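Local coordinates for protein thymidylate synthase 1 (Bacillus subtilis, PDB 1B02) that catalyses the reductive methylation of dUMP to dTMP with 5,10-methylenetetrahydrofolate as methyl donor and reductant, supplying a precursor for DNA synthesis, at residues Ile144-Asn149 against Val162-Trp167; Val178-Asn183 against Tyr214-Gly219. All blocks are in the same frame, centred on the assembly; numbering follows the deposited sequence.

Contact 1. Residues Ile144-Asn149 against Val162-Trp167; sequences ITMLWN and VYETQW
M146 fills the notch between the Y163 ring and the stem of E164. Its CG is anti to the backbone N (chi1 -175°), and two further bends turn the chain back toward the partner strand. The sulfur lies at the ring edge, in the ring plane, with M146 SD 3.7 Å from Y163 CD2. This is a Met-aromatic contact. Beyond it the methyl reaches E164, with M146 CE 3.4 Å from E164 OE1. One face of the Y163 ring takes E164 CG, offset toward the rim. W148 stands across the ring from E164. Its CB lies 3.7 Å from Y163 CD2, and its five-membered ring turns an edge to the Y163 face in an offset T-shaped pair, planes at 68°. The Y163 hydroxyl is bonded to R179.

The two segments form the edge pair of the mixed sheet of thymidylate synthase, with strand 144-146 outermost and antiparallel to 162-167. I144, M146, E164 and Q166 lie on one face, probably the side on which the sheets of the homodimer pack in this family. There I144 lies at a slant across the extended chain of Q166, with I144 CG1 3.5 Å from Q166 CG. The reverse face carries T145 and T165, covered by helices 126-136 and 188-207. Their hydroxyls meet, but the modelled distance is too short to be trusted.

T145 N bonds T165 O at 3.1 Å; the return bond from T165 N to T145 O is weak. Past the strand, L147 N donates to Y163 O at 2.7 Å. The L147 side chain then fills the hollow at the start of 162-167, with L147 CD2 3.4 Å from V162 O. V162 CB points away from this segment, and its side chain touches the bound nucleotide.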
loop_
_atom_site.group_PDB
_atom_site.type_symbol
_atom_site.label_atom_id
_atom_site.label_comp_id
_atom_site.label_asym_id
_atom_site.label_seq_id
_atom_site.Cartn_x
_atom_site.Cartn_y
_atom_site.Cartn_z
ATOM N N ILE A 144 -10.738 -2.460 -12.586
ATOM C CA ILE A 144 -9.526 -1.691 -12.356
ATOM C C ILE A 144 -9.743 -0.343 -11.685
ATOM O O ILE A 144 -10.729 0.344 -11.948
ATOM C CB ILE A 144 -8.786 -1.447 -13.704
ATOM C CG1 ILE A 144 -8.316 -2.783 -14.281
ATOM C CG2 ILE A 144 -7.601 -0.500 -13.506
ATOM C CD1 ILE A 144 -7.568 -2.658 -15.585
ATOM N N THR A 145 -8.809 0.014 -10.808
ATOM C CA THR A 145 -8.826 1.305 -10.126
ATOM C C THR A 145 -7.525 1.957 -10.582
ATOM O O THR A 145 -6.481 1.302 -10.627
ATOM C CB THR A 145 -8.823 1.166 -8.584
ATOM O OG1 THR A 145 -7.852 0.194 -8.183
ATOM C CG2 THR A 145 -10.195 0.738 -8.090
ATOM N N MET A 146 -7.586 3.235 -10.939
ATOM C CA MET A 146 -6.404 3.931 -11.421
ATOM C C MET A 146 -6.180 5.276 -10.737
ATOM O O MET A 146 -7.015 6.179 -10.818
ATOM C CB MET A 146 -6.509 4.129 -12.941
ATOM C CG MET A 146 -5.276 4.739 -13.595
ATOM S SD MET A 146 -3.825 3.698 -13.444
ATOM C CE MET A 146 -4.397 2.158 -14.180
ATOM N N LEU A 147 -5.039 5.396 -10.067
ATOM C CA LEU A 147 -4.672 6.621 -9.369
ATOM C C LEU A 147 -3.842 7.484 -10.315
ATOM O O LEU A 147 -3.747 8.700 -10.148
ATOM C CB LEU A 147 -3.849 6.284 -8.123
ATOM C CG LEU A 147 -4.502 6.405 -6.743
ATOM C CD1 LEU A 147 -5.978 6.053 -6.811
ATOM C CD2 LEU A 147 -3.778 5.484 -5.779
ATOM N N TRP A 148 -3.248 6.838 -11.312
ATOM C CA TRP A 148 -2.416 7.523 -12.290
ATOM C C TRP A 148 -3.230 8.184 -13.397
ATOM O O TRP A 148 -3.273 7.689 -14.525
ATOM C CB TRP A 148 -1.422 6.541 -12.911
ATOM C CG TRP A 148 -0.303 7.216 -13.637
ATOM C CD1 TRP A 148 -0.293 7.603 -14.945
ATOM C CD2 TRP A 148 0.964 7.602 -13.094
ATOM N NE1 TRP A 148 0.902 8.208 -15.252
ATOM C CE2 TRP A 148 1.693 8.221 -14.134
ATOM C CE3 TRP A 148 1.558 7.487 -11.829
ATOM C CZ2 TRP A 148 2.986 8.725 -13.950
ATOM C CZ3 TRP A 148 2.847 7.988 -11.645
ATOM C CH2 TRP A 148 3.545 8.599 -12.702
ATOM N N ASN A 149 -3.877 9.299 -13.066
ATOM C CA ASN A 149 -4.674 10.045 -14.035
ATOM C C ASN A 149 -3.718 10.930 -14.832
ATOM O O ASN A 149 -3.193 11.914 -14.314
ATOM C CB ASN A 149 -5.712 10.905 -13.312
ATOM C CG ASN A 149 -6.698 11.549 -14.265
ATOM O OD1 ASN A 149 -6.413 11.717 -15.449
ATOM N ND2 ASN A 149 -7.866 11.916 -13.750
ATOM N N VAL A 162 1.827 3.366 -5.436
ATOM C CA VAL A 162 0.956 2.214 -5.663
ATOM C C VAL A 162 -0.244 2.896 -6.305
ATOM O O VAL A 162 -1.124 3.413 -5.618
ATOM C CB VAL A 162 0.541 1.539 -4.342
ATOM C CG1 VAL A 162 -0.296 0.299 -4.630
ATOM C CG2 VAL A 162 1.780 1.160 -3.547
ATOM N N TYR A 163 -0.257 2.903 -7.633
ATOM C CA TYR A 163 -1.282 3.594 -8.407
ATOM C C TYR A 163 -2.421 2.777 -9.002
ATOM O O TYR A 163 -3.401 3.351 -9.475
ATOM C CB TYR A 163 -0.597 4.351 -9.545
ATOM C CG TYR A 163 0.073 3.422 -10.537
ATOM C CD1 TYR A 163 1.296 2.820 -10.240
ATOM C CD2 TYR A 163 -0.541 3.101 -11.750
ATOM C CE1 TYR A 163 1.890 1.916 -11.124
ATOM C CE2 TYR A 163 0.046 2.199 -12.641
ATOM C CZ TYR A 163 1.258 1.611 -12.320
ATOM O OH TYR A 163 1.835 0.713 -13.192
ATOM N N GLU A 164 -2.312 1.454 -8.993
ATOM C CA GLU A 164 -3.366 0.646 -9.595
ATOM C C GLU A 164 -3.615 -0.703 -8.937
ATOM O O GLU A 164 -2.750 -1.253 -8.252
ATOM C CB GLU A 164 -3.044 0.412 -11.077
ATOM C CG GLU A 164 -1.872 -0.551 -11.291
ATOM C CD GLU A 164 -1.610 -0.867 -12.752
ATOM O OE1 GLU A 164 -2.499 -0.611 -13.591
ATOM O OE2 GLU A 164 -0.511 -1.377 -13.058
ATOM N N THR A 165 -4.816 -1.227 -9.162
ATOM C CA THR A 165 -5.216 -2.535 -8.654
ATOM C C THR A 165 -6.174 -3.149 -9.665
ATOM O O THR A 165 -6.905 -2.436 -10.354
ATOM C CB THR A 165 -5.970 -2.458 -7.294
ATOM O OG1 THR A 165 -7.346 -2.134 -7.527
ATOM C CG2 THR A 165 -5.353 -1.418 -6.380
ATOM N N GLN A 166 -6.144 -4.470 -9.773
ATOM C CA GLN A 166 -7.059 -5.172 -10.657
ATOM C C GLN A 166 -7.632 -6.332 -9.867
ATOM O O GLN A 166 -6.893 -7.092 -9.238
ATOM C CB GLN A 166 -6.365 -5.693 -11.915
ATOM C CG GLN A 166 -7.357 -5.891 -13.059
ATOM C CD GLN A 166 -6.761 -6.559 -14.278
ATOM O OE1 GLN A 166 -5.551 -6.511 -14.509
ATOM N NE2 GLN A 166 -7.618 -7.190 -15.073
ATOM N N TRP A 167 -8.952 -6.455 -9.886
ATOM C CA TRP A 167 -9.621 -7.519 -9.154
ATOM C C TRP A 167 -10.191 -8.573 -10.088
ATOM O O TRP A 167 -10.701 -8.256 -11.163
ATOM C CB TRP A 167 -10.748 -6.936 -8.302
ATOM C CG TRP A 167 -10.324 -5.785 -7.449
ATOM C CD1 TRP A 167 -10.022 -4.520 -7.866
ATOM C CD2 TRP A 167 -10.157 -5.791 -6.028
ATOM N NE1 TRP A 167 -9.676 -3.737 -6.790
ATOM C CE2 TRP A 167 -9.751 -4.492 -5.649
ATOM C CE3 TRP A 167 -10.311 -6.769 -5.036
ATOM C CZ2 TRP A 167 -9.497 -4.145 -4.319
ATOM C CZ3 TRP A 167 -10.059 -6.423 -3.711
ATOM C CH2 TRP A 167 -9.657 -5.122 -3.367
#

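Contact 2. Residues Val178-Asn183 against Tyr214-Gly219; sequences VRARSN and YIFNIG. With UFP (5-fluoro-2'-deoxyuridine-5'-monophosphate), chain B.
R179 lays one face of its guanidinium over the backbone N of G219. R179 NH2 comes to 3.4 Å from G219 CA, so close that a CB on G219 would run into it and into the carbonyl oxygen of R181. The arm reaches there extended, CG anti to the backbone N (chi1 174°), and its NH1 is bonded to Y163. Beneath it G219 N donates to A180 O at 2.6 Å, closing a parallel ladder that also holds V178 N to I215 O, N217 N to V178 O and A180 N to N217 O. Both chains turn a corner here, at 181-182 and at 219.

The first corner holds the nucleotide phosphate, whose P lies in the guanidinium plane of R181. R181 NH1 bonds O2P and R181 NH2 bonds O1P, both at 2.9 Å. S182 OG adds a bond to O2P of 2.7 Å. R181 NH2 also bonds the carbonyl of T159. An alanine in place of R181 removes both guanidinium bonds, which would probably leave the phosphate more loosely held and short of one positive charge, and T159 O without this donor.

N183 brings ND2 to 3.0 Å from the base O2. The amide is held by N189 and N192, and its OD1 meets the edge of the F216 ring, 3.6 Å from F216 CE2. N183 CB packs against I218, 3.4 Å from CG2 of that residue.

The pair forms the two strands of a beta-alpha-beta crossover whose helix, 188-207, covers Y214 and F216. Strand 162-169 flanks V178 to R181, and strand 40-50 lies beyond I215, F216 and I218, with Q47 bonded to N217.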
loop_
_atom_site.group_PDB
_atom_site.type_symbol
_atom_site.label_atom_id
_atom_site.label_comp_id
_atom_site.label_asym_id
_atom_site.label_seq_id
_atom_site.Cartn_x
_atom_site.Cartn_y
_atom_site.Cartn_z
ATOM N N VAL A 178 -2.054 -5.804 -7.300
ATOM C CA VAL A 178 -1.764 -4.377 -7.219
ATOM C C VAL A 178 -0.360 -4.127 -7.737
ATOM O O VAL A 178 0.482 -5.025 -7.737
ATOM C CB VAL A 178 -1.881 -3.841 -5.766
ATOM C CG1 VAL A 178 -3.301 -4.016 -5.259
ATOM C CG2 VAL A 178 -0.919 -4.566 -4.866
ATOM N N ARG A 179 -0.104 -2.911 -8.191
ATOM C CA ARG A 179 1.215 -2.599 -8.704
ATOM C C ARG A 179 1.756 -1.272 -8.192
ATOM O O ARG A 179 1.032 -0.277 -8.088
ATOM C CB ARG A 179 1.193 -2.591 -10.237
ATOM C CG ARG A 179 2.499 -2.138 -10.871
ATOM C CD ARG A 179 2.629 -2.612 -12.305
ATOM N NE ARG A 179 4.030 -2.693 -12.712
ATOM C CZ ARG A 179 4.760 -1.646 -13.085
ATOM N NH1 ARG A 179 4.226 -0.429 -13.104
ATOM N NH2 ARG A 179 6.029 -1.816 -13.430
ATOM N N ALA A 180 3.045 -1.284 -7.866
ATOM C CA ALA A 180 3.743 -0.100 -7.396
ATOM C C ALA A 180 4.789 0.237 -8.456
ATOM O O ALA A 180 5.607 -0.610 -8.820
ATOM C CB ALA A 180 4.421 -0.383 -6.059
ATOM N N ARG A 181 4.746 1.461 -8.969
ATOM C CA ARG A 181 5.710 1.888 -9.977
ATOM C C ARG A 181 7.064 2.122 -9.318
ATOM O O ARG A 181 8.116 1.906 -9.926
ATOM C CB ARG A 181 5.239 3.182 -10.643
ATOM C CG ARG A 181 5.042 4.327 -9.677
ATOM C CD ARG A 181 5.298 5.671 -10.327
ATOM N NE ARG A 181 5.078 6.759 -9.378
ATOM C CZ ARG A 181 6.026 7.283 -8.606
ATOM N NH1 ARG A 181 7.268 6.825 -8.671
ATOM N NH2 ARG A 181 5.731 8.262 -7.763
ATOM N N SER A 182 7.016 2.559 -8.062
ATOM C CA SER A 182 8.206 2.850 -7.270
ATOM C C SER A 182 7.960 2.373 -5.841
ATOM O O SER A 182 6.927 2.691 -5.251
ATOM C CB SER A 182 8.469 4.359 -7.275
ATOM O OG SER A 182 9.727 4.667 -6.709
ATOM N N ASN A 183 8.900 1.620 -5.280
ATOM C CA ASN A 183 8.731 1.117 -3.920
ATOM C C ASN A 183 9.953 1.265 -3.017
ATOM O O ASN A 183 11.019 0.721 -3.308
ATOM C CB ASN A 183 8.318 -0.358 -3.952
ATOM C CG ASN A 183 7.097 -0.647 -3.088
ATOM O OD1 ASN A 183 6.886 -1.777 -2.654
ATOM N ND2 ASN A 183 6.288 0.374 -2.841
ATOM N N TYR A 214 -3.385 -13.000 -3.678
ATOM C CA TYR A 214 -2.990 -11.610 -3.483
ATOM C C TYR A 214 -1.612 -11.453 -4.117
ATOM O O TYR A 214 -0.640 -12.074 -3.679
ATOM C CB TYR A 214 -2.930 -11.269 -1.993
ATOM C CG TYR A 214 -2.434 -9.868 -1.701
ATOM C CD1 TYR A 214 -2.905 -8.774 -2.426
ATOM C CD2 TYR A 214 -1.497 -9.636 -0.692
ATOM C CE1 TYR A 214 -2.458 -7.482 -2.154
ATOM C CE2 TYR A 214 -1.042 -8.347 -0.410
ATOM C CZ TYR A 214 -1.527 -7.278 -1.144
ATOM O OH TYR A 214 -1.090 -6.004 -0.867
ATOM N N ILE A 215 -1.538 -10.632 -5.160
ATOM C CA ILE A 215 -0.287 -10.409 -5.876
ATOM C C ILE A 215 0.152 -8.950 -5.813
ATOM O O ILE A 215 -0.628 -8.033 -6.100
ATOM C CB ILE A 215 -0.421 -10.826 -7.364
ATOM C CG1 ILE A 215 -0.829 -12.298 -7.456
ATOM C CG2 ILE A 215 0.889 -10.601 -8.099
ATOM C CD1 ILE A 215 -2.040 -12.538 -8.326
ATOM N N PHE A 216 1.409 -8.749 -5.433
ATOM C CA PHE A 216 1.981 -7.413 -5.331
ATOM C C PHE A 216 3.133 -7.271 -6.327
ATOM O O PHE A 216 4.141 -7.973 -6.229
ATOM C CB PHE A 216 2.490 -7.161 -3.904
ATOM C CG PHE A 216 2.676 -5.709 -3.579
ATOM C CD1 PHE A 216 1.627 -4.960 -3.060
ATOM C CD2 PHE A 216 3.890 -5.076 -3.833
ATOM C CE1 PHE A 216 1.776 -3.599 -2.801
ATOM C CE2 PHE A 216 4.052 -3.715 -3.578
ATOM C CZ PHE A 216 2.993 -2.975 -3.063
ATOM N N ASN A 217 2.977 -6.368 -7.291
ATOM C CA ASN A 217 4.007 -6.144 -8.302
ATOM C C ASN A 217 4.724 -4.826 -8.072
ATOM O O ASN A 217 4.102 -3.820 -7.719
ATOM C CB ASN A 217 3.397 -6.131 -9.707
ATOM C CG ASN A 217 2.678 -7.413 -10.044
ATOM O OD1 ASN A 217 3.284 -8.482 -10.109
ATOM N ND2 ASN A 217 1.371 -7.315 -10.262
ATOM N N ILE A 218 6.033 -4.832 -8.288
ATOM C CA ILE A 218 6.834 -3.631 -8.105
ATOM C C ILE A 218 7.652 -3.315 -9.349
ATOM O O ILE A 218 8.319 -4.189 -9.905
ATOM C CB ILE A 218 7.800 -3.782 -6.904
ATOM C CG1 ILE A 218 7.021 -4.199 -5.653
ATOM C CG2 ILE A 218 8.523 -2.473 -6.654
ATOM C CD1 ILE A 218 7.776 -5.146 -4.747
ATOM N N GLY A 219 7.585 -2.062 -9.787
ATOM C CA GLY A 219 8.347 -1.634 -10.947
ATOM C C GLY A 219 9.774 -1.346 -10.511
ATOM O O GLY A 219 10.649 -2.207 -10.627
HETATM N N1 UFP B . 6.758 5.040 -2.087
HETATM C C2 UFP B . 6.416 3.715 -1.724
HETATM N N3 UFP B . 5.066 3.367 -1.394
HETATM C C4 UFP B . 3.966 4.298 -1.242
HETATM C C5 UFP B . 4.261 5.919 -1.214
HETATM C C6 UFP B . 5.545 6.101 -2.285
HETATM O O2 UFP B . 7.252 2.859 -1.416
HETATM O O4 UFP B . 2.782 3.930 -1.271
HETATM F F5 UFP B . 3.226 6.687 -1.513
HETATM C "C1'" UFP B . 8.169 5.508 -2.300
HETATM C "C2'" UFP B . 8.909 4.982 -3.514
HETATM C "C3'" UFP B . 9.921 6.115 -3.649
HETATM C "C4'" UFP B . 9.250 7.374 -3.191
HETATM O "O3'" UFP B . 11.040 5.825 -2.833
HETATM O "O4'" UFP B . 8.246 6.954 -2.276
HETATM C "C5'" UFP B . 8.556 8.333 -4.187
HETATM O "O5'" UFP B . 9.605 8.903 -5.032
HETATM P P UFP B . 9.499 8.748 -6.600
HETATM O O1P UFP B . 8.302 9.493 -7.025
HETATM O O2P UFP B . 9.593 7.345 -6.937
HETATM O O3P UFP B . 10.899 9.385 -6.991
#

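Overall arrangement
Contact 1 closes before contact 2 opens along the chain, and their centres lie 11 Å apart. Both belong to the six-stranded mixed sheet. Strands 144-146, 162-169, 173-184 and 210-224 lie in that order across it, from the edge inward. Strands 162-169 and 173-184 are neighbours and join the contacts through the backbone bond between E164 and R179 and the packing of T165 on V178. The W148 ring packs against R181, with W148 CZ3 3.4 Å from R181 NE. The turn that follows the edge strand thus packs on the arginine that binds the phosphate. C161, the predicted nucleophile, directly precedes 162-167. Contact 1 reaches the nucleotide pocket through V162, and contact 2 supplies R181, S182 and N183 to it.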